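Local coordinates for protein delta-1-pyrroline-5-carboxylate dehydrogenase, mitochondrial (Mus musculus, PDB 4E3X) that oxidises glutamate gamma-semialdehyde, formed from proline or ornithine by way of pyrroline-5-carboxylate, to glutamate with NAD+ in mitochondria, at residues B[205-210]-B[280-285]; B[230-235]-B[259-264]. All coordinates share one frame; numbering follows the deposited sequence.

Interaction 1: residues B[205-210]-B[280-285]; sequences AAISPF and CGINFT. With PRO (proline), chain J.
Ile207 and Phe284, paired across two parallel strands, bring their side chains out on the same face of the sheet, where CG2 of Ile207 lies 3.7 Å from CD2 of the Phe284 ring. With CG2 anti to the backbone N (chi1 -62° for CG1), the isoleucine sends this methyl to the ring, while its CD1 lies 4.2 Å from CG2 of Ile282. Two residues on, past the end of the strand, CG of Pro209 rests 3.8 Å from the methyl CG2 of Thr285.

Behind these side chains runs the regular backbone pairing of a parallel sheet. Ala205 N donates to Gly281 O, and Ala205 O accepts from Asn283 N at 2.8 Å; Ile207 N then donates to Asn283 O, and Ile207 O takes the N-H of Thr285 at 3.0 Å. Beyond the strand end comes Ser208, an NAD+-binding residue whose OG is hydrogen-bonded to Trp232; a cofactor site at the C-terminal ends of parallel strands characterises the Rossmann-type domain of aldehyde dehydrogenases. Phe210 belongs to a separate pocket, its CD2 3.6 Å from CD of a bound proline that Arg399 also holds.

Helix 288-300 packs on the face of Ile207, Ile282 and Phe284, helix 213-225 on that of Asn283, and strands 230-233 and 310-314 continue the sheet outward from 203-207 and 279-285.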
loop_
_atom_site.group_PDB
_atom_site.type_symbol
_atom_site.label_atom_id
_atom_site.label_comp_id
_atom_site.label_asym_id
_atom_site.label_seq_id
_atom_site.Cartn_x
_atom_site.Cartn_y
_atom_site.Cartn_z
ATOM N N ALA B 205 -10.335 -9.534 -6.548
ATOM C CA ALA B 205 -10.263 -10.985 -6.646
ATOM C C ALA B 205 -9.546 -11.541 -5.420
ATOM O O ALA B 205 -8.422 -11.138 -5.126
ATOM C CB ALA B 205 -9.524 -11.378 -7.913
ATOM N N ALA B 206 -10.198 -12.449 -4.701
ATOM C CA ALA B 206 -9.606 -13.073 -3.509
ATOM C C ALA B 206 -9.291 -14.530 -3.811
ATOM O O ALA B 206 -10.156 -15.277 -4.271
ATOM C CB ALA B 206 -10.543 -12.972 -2.313
ATOM N N ILE B 207 -8.044 -14.920 -3.571
ATOM C CA ILE B 207 -7.563 -16.257 -3.893
ATOM C C ILE B 207 -6.928 -16.857 -2.646
ATOM O O ILE B 207 -5.871 -16.404 -2.210
ATOM C CB ILE B 207 -6.530 -16.183 -5.036
ATOM C CG1 ILE B 207 -7.171 -15.614 -6.314
ATOM C CG2 ILE B 207 -5.888 -17.548 -5.277
ATOM C CD1 ILE B 207 -6.181 -15.193 -7.376
ATOM N N SER B 208 -7.586 -17.859 -2.072
ATOM C CA SER B 208 -7.212 -18.356 -0.745
ATOM C C SER B 208 -6.614 -19.770 -0.766
ATOM O O SER B 208 -6.872 -20.545 -1.687
ATOM C CB SER B 208 -8.413 -18.279 0.200
ATOM O OG SER B 208 -9.532 -18.970 -0.318
ATOM N N PRO B 209 -5.808 -20.108 0.254
ATOM C CA PRO B 209 -5.079 -21.381 0.276
ATOM C C PRO B 209 -5.788 -22.456 1.099
ATOM O O PRO B 209 -6.718 -22.172 1.853
ATOM C CB PRO B 209 -3.778 -20.996 0.974
ATOM C CG PRO B 209 -4.232 -20.011 1.997
ATOM C CD PRO B 209 -5.359 -19.222 1.346
ATOM N N PHE B 210 -5.316 -23.690 0.984
ATOM C CA PHE B 210 -5.974 -24.799 1.653
ATOM C C PHE B 210 -5.788 -24.797 3.152
ATOM O O PHE B 210 -6.583 -25.394 3.883
ATOM C CB PHE B 210 -5.466 -26.145 1.114
ATOM C CG PHE B 210 -4.092 -26.539 1.611
ATOM C CD1 PHE B 210 -3.946 -27.310 2.762
ATOM C CD2 PHE B 210 -2.949 -26.168 0.919
ATOM C CE1 PHE B 210 -2.689 -27.682 3.224
ATOM C CE2 PHE B 210 -1.691 -26.542 1.371
ATOM C CZ PHE B 210 -1.564 -27.298 2.527
ATOM N N CYS B 280 -9.605 -4.045 -9.553
ATOM C CA CYS B 280 -8.905 -3.047 -8.758
ATOM C C CYS B 280 -8.004 -3.642 -7.686
ATOM O O CYS B 280 -7.221 -2.923 -7.077
ATOM C CB CYS B 280 -9.866 -2.012 -8.162
ATOM S SG CYS B 280 -11.149 -2.701 -7.109
ATOM N N GLY B 281 -8.083 -4.945 -7.479
ATOM C CA GLY B 281 -7.233 -5.552 -6.477
ATOM C C GLY B 281 -7.219 -7.051 -6.573
ATOM O O GLY B 281 -8.190 -7.660 -7.013
ATOM N N ILE B 282 -6.101 -7.638 -6.163
ATOM C CA ILE B 282 -5.998 -9.065 -5.967
ATOM C C ILE B 282 -5.486 -9.278 -4.555
ATOM O O ILE B 282 -4.461 -8.719 -4.163
ATOM C CB ILE B 282 -5.046 -9.715 -6.988
ATOM C CG1 ILE B 282 -5.544 -9.470 -8.420
ATOM C CG2 ILE B 282 -4.939 -11.198 -6.718
ATOM C CD1 ILE B 282 -4.602 -9.987 -9.490
ATOM N N ASN B 283 -6.222 -10.077 -3.790
ATOM C CA ASN B 283 -5.830 -10.408 -2.427
ATOM C C ASN B 283 -5.514 -11.897 -2.421
ATOM O O ASN B 283 -6.419 -12.733 -2.477
ATOM C CB ASN B 283 -6.951 -10.072 -1.440
ATOM C CG ASN B 283 -6.439 -9.848 -0.021
ATOM O OD1 ASN B 283 -5.228 -9.800 0.207
ATOM N ND2 ASN B 283 -7.359 -9.703 0.939
ATOM N N PHE B 284 -4.221 -12.209 -2.395
ATOM C CA PHE B 284 -3.718 -13.538 -2.692
ATOM C C PHE B 284 -2.938 -14.138 -1.532
ATOM O O PHE B 284 -2.162 -13.453 -0.864
ATOM C CB PHE B 284 -2.795 -13.442 -3.909
ATOM C CG PHE B 284 -2.112 -14.739 -4.271
ATOM C CD1 PHE B 284 -0.832 -15.036 -3.799
ATOM C CD2 PHE B 284 -2.746 -15.660 -5.094
ATOM C CE1 PHE B 284 -0.209 -16.228 -4.140
ATOM C CE2 PHE B 284 -2.131 -16.849 -5.431
ATOM C CZ PHE B 284 -0.862 -17.133 -4.954
ATOM N N THR B 285 -3.127 -15.432 -1.310
ATOM C CA THR B 285 -2.217 -16.199 -0.460
ATOM C C THR B 285 -1.984 -17.549 -1.126
ATOM O O THR B 285 -2.941 -18.240 -1.466
ATOM C CB THR B 285 -2.737 -16.337 0.992
ATOM O OG1 THR B 285 -2.863 -15.028 1.574
ATOM C CG2 THR B 285 -1.768 -17.174 1.837
HETATM N N PRO J . -1.405 -29.191 -2.589
HETATM C CA PRO J . -1.154 -28.809 -3.982
HETATM C C PRO J . 0.328 -28.900 -4.332
HETATM O O PRO J . 1.136 -29.384 -3.534
HETATM C CB PRO J . -1.645 -27.349 -4.048
HETATM C CG PRO J . -2.046 -26.976 -2.630
HETATM C CD PRO J . -2.345 -28.266 -1.940
HETATM O OXT PRO J . 0.744 -28.508 -5.423
#

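Interaction 2: residues B[230-235]-B[259-264]; sequences VLWKPS and IQFVPA
A parallel strand pair closes the beta-alpha-beta unit of strand 230-233, helix 239-251 and strand 259-261, the last being the outermost strand of the five-stranded Rossmann-type sheet, with strand 62-68 beside it. Three backbone bonds join the pair: Gln260 N to Val230 O, Trp232 N to Gln260 O, and Val262 N to Trp232 O at 2.9 Å.

Trp232 and Phe261 project together from one face of the sheet and meet as a T-shaped pair, the phenylalanine edge directed at the six-membered ring of the indole, with planes at 88° and centroids 5.5 Å apart. Both have CG anti to the backbone N (chi1 -180° and -169°), which carries the rings out side by side. CG of Pro234 comes over the same indole face and touches CE1 of Phe261 at 3.5 Å, while CG2 of Ile259 packs on Trp232 CB. Tyr243 and Tyr246 of helix 239-251 add further rings around Phe261. On the other face Leu231 CD1 meets CG of Gln260, and its CB also touches CG2 of Val262, beneath helix 99-118.

At the end of its strand, Lys233, an NAD+-binding residue, bends so that CE is 3.3 Å from Ala264 O, and two waters bridge its amine to Ala264. A methionine in its place would probably leave both waters without their amine donor and weaken this link. One water accepts from Lys233 NZ at 3.0 Å and donates to Ala264 O at 2.8 Å.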
loop_
_atom_site.group_PDB
_atom_site.type_symbol
_atom_site.label_atom_id
_atom_site.label_comp_id
_atom_site.label_asym_id
_atom_site.label_seq_id
_atom_site.Cartn_x
_atom_site.Cartn_y
_atom_site.Cartn_z
ATOM N N VAL B 230 -16.322 -8.573 -4.369
ATOM C CA VAL B 230 -15.260 -9.568 -4.414
ATOM C C VAL B 230 -15.681 -10.815 -5.176
ATOM O O VAL B 230 -16.797 -11.314 -4.992
ATOM C CB VAL B 230 -14.893 -10.009 -2.973
ATOM C CG1 VAL B 230 -13.827 -11.102 -2.972
ATOM C CG2 VAL B 230 -14.460 -8.818 -2.099
ATOM N N LEU B 231 -14.792 -11.304 -6.038
ATOM C CA LEU B 231 -14.866 -12.675 -6.516
ATOM C C LEU B 231 -13.912 -13.516 -5.692
ATOM O O LEU B 231 -12.701 -13.299 -5.715
ATOM C CB LEU B 231 -14.497 -12.779 -7.997
ATOM C CG LEU B 231 -15.645 -12.666 -9.006
ATOM C CD1 LEU B 231 -16.312 -11.299 -8.946
ATOM C CD2 LEU B 231 -15.153 -12.976 -10.427
ATOM N N TRP B 232 -14.468 -14.452 -4.935
ATOM C CA TRP B 232 -13.671 -15.326 -4.090
ATOM C C TRP B 232 -13.520 -16.696 -4.724
ATOM O O TRP B 232 -14.500 -17.426 -4.870
ATOM C CB TRP B 232 -14.335 -15.449 -2.724
ATOM C CG TRP B 232 -13.613 -16.323 -1.743
ATOM C CD1 TRP B 232 -12.302 -16.733 -1.787
ATOM C CD2 TRP B 232 -14.167 -16.881 -0.550
ATOM N NE1 TRP B 232 -12.019 -17.521 -0.688
ATOM C CE2 TRP B 232 -13.153 -17.640 0.070
ATOM C CE3 TRP B 232 -15.437 -16.837 0.040
ATOM C CZ2 TRP B 232 -13.365 -18.320 1.270
ATOM C CZ3 TRP B 232 -15.644 -17.519 1.228
ATOM C CH2 TRP B 232 -14.615 -18.256 1.823
ATOM N N LYS B 233 -12.283 -17.014 -5.114
ATOM C CA LYS B 233 -11.903 -18.355 -5.537
ATOM C C LYS B 233 -11.298 -19.079 -4.333
ATOM O O LYS B 233 -10.127 -18.881 -4.017
ATOM C CB LYS B 233 -10.879 -18.298 -6.678
ATOM C CG LYS B 233 -10.409 -19.679 -7.144
ATOM C CD LYS B 233 -8.916 -19.657 -7.531
ATOM C CE LYS B 233 -8.323 -21.047 -7.747
ATOM N NZ LYS B 233 -8.460 -21.909 -6.541
ATOM N N PRO B 234 -12.094 -19.912 -3.647
ATOM C CA PRO B 234 -11.544 -20.641 -2.500
ATOM C C PRO B 234 -10.662 -21.800 -2.951
ATOM O O PRO B 234 -10.705 -22.210 -4.110
ATOM C CB PRO B 234 -12.792 -21.182 -1.776
ATOM C CG PRO B 234 -13.965 -20.570 -2.475
ATOM C CD PRO B 234 -13.509 -20.241 -3.860
ATOM N N SER B 235 -9.885 -22.337 -2.021
ATOM C CA SER B 235 -9.033 -23.475 -2.308
ATOM C C SER B 235 -9.843 -24.752 -2.491
ATOM O O SER B 235 -10.699 -25.073 -1.660
ATOM C CB SER B 235 -8.071 -23.687 -1.155
ATOM O OG SER B 235 -7.405 -24.922 -1.293
ATOM N N ILE B 259 -19.936 -10.737 -2.198
ATOM C CA ILE B 259 -18.920 -11.770 -2.374
ATOM C C ILE B 259 -19.534 -12.857 -3.244
ATOM O O ILE B 259 -20.551 -13.452 -2.875
ATOM C CB ILE B 259 -18.412 -12.371 -1.047
ATOM C CG1 ILE B 259 -17.722 -11.296 -0.189
ATOM C CG2 ILE B 259 -17.435 -13.509 -1.338
ATOM C CD1 ILE B 259 -17.309 -11.787 1.184
ATOM N N GLN B 260 -18.940 -13.081 -4.417
ATOM C CA GLN B 260 -19.349 -14.156 -5.305
ATOM C C GLN B 260 -18.492 -15.375 -4.988
ATOM O O GLN B 260 -17.265 -15.276 -4.906
ATOM C CB GLN B 260 -19.174 -13.735 -6.768
ATOM C CG GLN B 260 -19.716 -12.339 -7.094
ATOM C CD GLN B 260 -21.237 -12.253 -7.149
ATOM O OE1 GLN B 260 -21.941 -12.836 -6.323
ATOM N NE2 GLN B 260 -21.749 -11.483 -8.113
ATOM N N PHE B 261 -19.141 -16.514 -4.753
ATOM C CA PHE B 261 -18.437 -17.730 -4.363
ATOM C C PHE B 261 -18.140 -18.509 -5.636
ATOM O O PHE B 261 -19.025 -19.168 -6.197
ATOM C CB PHE B 261 -19.301 -18.546 -3.389
ATOM C CG PHE B 261 -18.564 -19.680 -2.733
ATOM C CD1 PHE B 261 -17.775 -19.448 -1.617
ATOM C CD2 PHE B 261 -18.680 -20.980 -3.220
ATOM C CE1 PHE B 261 -17.089 -20.493 -1.009
ATOM C CE2 PHE B 261 -18.004 -22.028 -2.625
ATOM C CZ PHE B 261 -17.210 -21.786 -1.516
ATOM N N VAL B 262 -16.903 -18.396 -6.118
ATOM C CA VAL B 262 -16.561 -18.893 -7.440
ATOM C C VAL B 262 -15.282 -19.732 -7.478
ATOM O O VAL B 262 -14.246 -19.294 -7.986
ATOM C CB VAL B 262 -16.521 -17.755 -8.491
ATOM C CG1 VAL B 262 -17.937 -17.310 -8.815
ATOM C CG2 VAL B 262 -15.690 -16.576 -8.005
ATOM N N PRO B 263 -15.368 -20.971 -6.976
ATOM C CA PRO B 263 -14.307 -21.946 -7.256
ATOM C C PRO B 263 -14.016 -21.991 -8.751
ATOM O O PRO B 263 -14.930 -21.823 -9.557
ATOM C CB PRO B 263 -14.932 -23.277 -6.822
ATOM C CG PRO B 263 -16.015 -22.900 -5.843
ATOM C CD PRO B 263 -16.530 -21.577 -6.300
ATOM N N ALA B 264 -12.759 -22.224 -9.119
ATOM C CA ALA B 264 -12.374 -22.172 -10.521
ATOM C C ALA B 264 -10.985 -22.767 -10.678
ATOM O O ALA B 264 -10.210 -22.837 -9.718
ATOM C CB ALA B 264 -12.384 -20.726 -11.024
HETATM O O HOH W 1 -11.229 -23.192 -6.598
HETATM O O HOH W 2 -8.361 -24.354 -8.292
#

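Interactions 1 and 2 are neighbouring pieces of one parallel sheet, and both are buried. Strand 203-207 in interaction 1 pairs with strand 230-233 in interaction 2: Ala206 N lies 2.8 Å from Leu231 O, and Ala206 O 2.9 Å from Lys233 N, both probable hydrogen bonds. Interaction 1 holds the middle of the sheet and relies on aliphatic and single-ring packing; interaction 2, nested within the chain loop that interaction 1 closes, reaches the last of the five parallel strands, 259-261, which strand 62-68 flanks, and adds paired aromatic rings and water bridges. The two illustrate how neighbouring strand ends jointly build a cofactor site, with Ser208 from one and Lys233 from the other.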